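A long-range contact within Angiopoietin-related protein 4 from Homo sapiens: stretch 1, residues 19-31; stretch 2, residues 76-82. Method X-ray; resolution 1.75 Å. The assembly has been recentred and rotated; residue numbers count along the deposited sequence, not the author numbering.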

# COMPACT_ATOMS: atom_id res chain seq x y z
N GLU A 19 11.87 17.18 0.78
CA GLU A 19 11.63 17.25 2.22
C GLU A 19 10.22 17.79 2.49
O GLU A 19 9.81 18.79 1.91
CB GLU A 19 12.67 18.16 2.89
CG GLU A 19 14.12 17.83 2.54
CD GLU A 19 15.10 18.98 2.88
OE1 GLU A 19 14.96 19.60 3.96
OE2 GLU A 19 16.00 19.27 2.07
N ILE A 20 9.48 17.10 3.37
CA ILE A 20 8.18 17.59 3.83
C ILE A 20 8.19 17.51 5.35
O ILE A 20 9.10 16.91 5.96
CB ILE A 20 6.97 16.78 3.28
CG1 ILE A 20 7.09 15.30 3.70
CG2 ILE A 20 6.86 16.93 1.75
CD1 ILE A 20 5.78 14.52 3.58
N GLN A 21 7.21 18.16 5.96
CA GLN A 21 7.08 18.11 7.41
C GLN A 21 5.62 18.22 7.78
O GLN A 21 5.09 19.32 7.98
CB GLN A 21 7.88 19.20 8.11
CG GLN A 21 7.83 19.01 9.63
CD GLN A 21 8.85 19.84 10.38
OE1 GLN A 21 9.33 20.84 9.86
NE2 GLN A 21 9.18 19.41 11.59
N PRO A 22 4.93 17.09 7.87
CA PRO A 22 3.55 17.10 8.34
C PRO A 22 3.42 17.67 9.74
O PRO A 22 4.36 17.64 10.53
CB PRO A 22 3.16 15.61 8.32
CG PRO A 22 4.06 15.01 7.32
CD PRO A 22 5.38 15.75 7.45
N GLN A 23 2.23 18.19 10.01
CA GLN A 23 1.85 18.65 11.33
C GLN A 23 2.23 17.61 12.38
O GLN A 23 1.87 16.44 12.26
CB GLN A 23 0.34 18.87 11.36
CG GLN A 23 -0.21 19.43 12.65
CD GLN A 23 -0.41 20.94 12.59
OE1 GLN A 23 -1.48 21.42 12.19
NE2 GLN A 23 0.62 21.69 12.98
N GLY A 24 3.02 18.04 13.38
CA GLY A 24 3.35 17.14 14.47
C GLY A 24 4.47 16.17 14.21
O GLY A 24 4.80 15.37 15.11
N SER A 25 5.10 16.22 13.04
CA SER A 25 6.09 15.24 12.62
C SER A 25 7.46 15.90 12.49
O SER A 25 7.55 17.08 12.16
CB SER A 25 5.70 14.63 11.26
OG SER A 25 6.75 13.80 10.76
N PRO A 26 8.55 15.14 12.67
CA PRO A 26 9.85 15.60 12.19
C PRO A 26 9.84 15.70 10.68
O PRO A 26 8.98 15.09 10.01
CB PRO A 26 10.80 14.49 12.67
CG PRO A 26 9.94 13.29 12.73
CD PRO A 26 8.61 13.78 13.23
N PRO A 27 10.78 16.42 10.08
CA PRO A 27 10.85 16.46 8.61
C PRO A 27 11.35 15.12 8.08
O PRO A 27 12.12 14.42 8.74
CB PRO A 27 11.87 17.58 8.31
CG PRO A 27 12.21 18.21 9.68
CD PRO A 27 11.93 17.12 10.70
N PHE A 28 10.92 14.75 6.86
CA PHE A 28 11.46 13.54 6.25
C PHE A 28 11.35 13.64 4.75
O PHE A 28 10.56 14.42 4.22
CB PHE A 28 10.80 12.23 6.77
CG PHE A 28 9.27 12.15 6.59
CD1 PHE A 28 8.71 11.55 5.45
CD2 PHE A 28 8.42 12.63 7.57
CE1 PHE A 28 7.28 11.45 5.33
CE2 PHE A 28 7.02 12.55 7.46
CZ PHE A 28 6.45 11.96 6.33
N LEU A 29 12.15 12.83 4.07
CA LEU A 29 12.26 12.91 2.62
C LEU A 29 11.24 11.96 2.00
O LEU A 29 11.23 10.78 2.34
CB LEU A 29 13.69 12.53 2.23
CG LEU A 29 14.23 12.92 0.85
CD1 LEU A 29 14.42 14.46 0.73
CD2 LEU A 29 15.54 12.18 0.60
N VAL A 30 10.41 12.45 1.07
CA VAL A 30 9.41 11.60 0.42
C VAL A 30 9.62 11.64 -1.09
O VAL A 30 10.28 12.53 -1.63
CB VAL A 30 7.95 12.01 0.74
CG1 VAL A 30 7.63 11.70 2.18
CG2 VAL A 30 7.67 13.52 0.40
N ASN A 31 9.04 10.65 -1.76
CA ASN A 31 9.03 10.60 -3.22
C ASN A 31 7.73 11.24 -3.69
O ASN A 31 6.66 10.69 -3.42
CB ASN A 31 9.06 9.16 -3.72
CG ASN A 31 10.33 8.43 -3.32
OD1 ASN A 31 10.51 8.04 -2.14
ND2 ASN A 31 11.20 8.20 -4.31
N GLU A 76 3.70 4.95 9.77
CA GLU A 76 3.60 6.14 10.61
C GLU A 76 3.79 7.39 9.77
O GLU A 76 3.10 8.40 9.96
CB GLU A 76 4.61 6.07 11.77
CG GLU A 76 4.51 7.29 12.72
CD GLU A 76 3.15 7.49 13.40
OE1 GLU A 76 2.92 8.64 13.87
OE2 GLU A 76 2.29 6.57 13.49
N LYS A 77 4.70 7.33 8.80
CA LYS A 77 4.88 8.47 7.90
C LYS A 77 3.64 8.69 7.05
O LYS A 77 3.21 9.82 6.85
CB LYS A 77 6.10 8.25 7.01
CG LYS A 77 7.43 8.53 7.75
CD LYS A 77 8.66 8.09 6.87
CE LYS A 77 9.95 8.22 7.70
NZ LYS A 77 10.14 7.04 8.60
N VAL A 78 3.05 7.61 6.53
CA VAL A 78 1.84 7.79 5.72
C VAL A 78 0.71 8.40 6.56
O VAL A 78 0.02 9.31 6.11
CB VAL A 78 1.41 6.45 5.10
CG1 VAL A 78 0.10 6.65 4.28
CG2 VAL A 78 2.51 6.00 4.18
N HIS A 79 0.51 7.90 7.78
CA HIS A 79 -0.55 8.46 8.59
C HIS A 79 -0.24 9.89 9.00
O HIS A 79 -1.16 10.69 9.18
CB HIS A 79 -0.80 7.59 9.83
CG HIS A 79 -1.88 8.15 10.71
ND1 HIS A 79 -1.60 8.88 11.85
CD2 HIS A 79 -3.22 8.17 10.57
CE1 HIS A 79 -2.73 9.29 12.39
NE2 HIS A 79 -3.73 8.87 11.63
N SER A 80 1.04 10.26 9.14
CA SER A 80 1.31 11.67 9.45
C SER A 80 0.89 12.56 8.30
O SER A 80 0.46 13.72 8.52
CB SER A 80 2.78 11.88 9.80
OG SER A 80 3.60 11.85 8.66
N ILE A 81 0.95 12.04 7.08
CA ILE A 81 0.53 12.80 5.91
C ILE A 81 -0.99 12.85 5.81
O ILE A 81 -1.57 13.91 5.55
CB ILE A 81 1.16 12.20 4.64
CG1 ILE A 81 2.67 12.43 4.65
CG2 ILE A 81 0.52 12.78 3.36
CD1 ILE A 81 3.42 11.56 3.58
N THR A 82 -1.68 11.71 5.99
CA THR A 82 -3.13 11.71 5.85
C THR A 82 -3.84 12.37 7.02
O THR A 82 -4.92 12.95 6.83
CB THR A 82 -3.69 10.27 5.71
OG1 THR A 82 -3.44 9.53 6.93
CG2 THR A 82 -3.07 9.56 4.51
O HOH W 1 -0.16 14.90 10.90

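Packing of a strand-turn-strand segment against a helix in angiopoietin-related protein 4. Strands 19-20 and 28-31 are joined by a loop containing a type II turn from Pro22 to Ser25, and strand 28-31 runs nearly at right angles to helix 76-82 (85°). No direct hydrogen bond links the two stretches; side-chain packing and one bridging water hold them together, burying 293 Å² over both sides.

Phe28 covers the most surface. Its CA-to-CB bond points toward the helix, and with chi1 in the p well the ring meets three helix residues. Lys77 lies over one face: its aliphatic chain passes above the ring, with Lys77 CG 3.8 Å from the centroid of the Phe28 ring and only 10° off the normal, a CH-pi contact, and Lys77 CD 3.7 Å from Phe28 CD1. A lysine suits this place because its long methylene chain can cover an aromatic face while the charged end travels on; Lys77 NZ, 5.9 Å from the Phe28 centroid, adds at most a weak attraction and is hydrogen-bonded elsewhere in the structure. At the ring edge, Phe28 CZ comes within 3.7 Å of Ser80 OG and 4.1 Å of Ile81 CD1.

Ser80 is the most covered helix residue, its CA-to-CB bond directed toward the loop. The small side chain lets both Pro22 and Phe28 come close: Ser80 OG is 3.5 Å from Pro22 CG. Its hydroxyl is satisfied within the helix, donating to the backbone through Ser80 OG to Lys77 O at 2.7 Å, so it can sit among carbon atoms without an unmet donor. Pro22 CB also approaches Ser80 O to 3.3 Å, and that carbonyl accepts a hydrogen bond from water 1 (water O to Ser80 O, 2.7 Å). The same water donates to the turn (water O to Gln23 O, 2.9 Å), tying helix and loop together by their backbones.

Ile81 supplies the buried apolar part. Its CA-to-CB bond points sideways, but the end of the chain comes nearer, and Ile81 CD1 lies 3.8 Å from Ile20 CD1 and 4.4 Å from Val30 CG1, while Ile81 CG1 rests 4.0 Å from Pro22 CG. These branched or cyclic hydrocarbon side chains pack without polar groups needing partners. The backbone pairing of Ile20 with Phe28 (Ile20 N to Phe28 O and Phe28 N to Ile20 O, both 3.0 Å) holds the two strands side by side, with both residues' CA-to-CB bonds directed toward the helix.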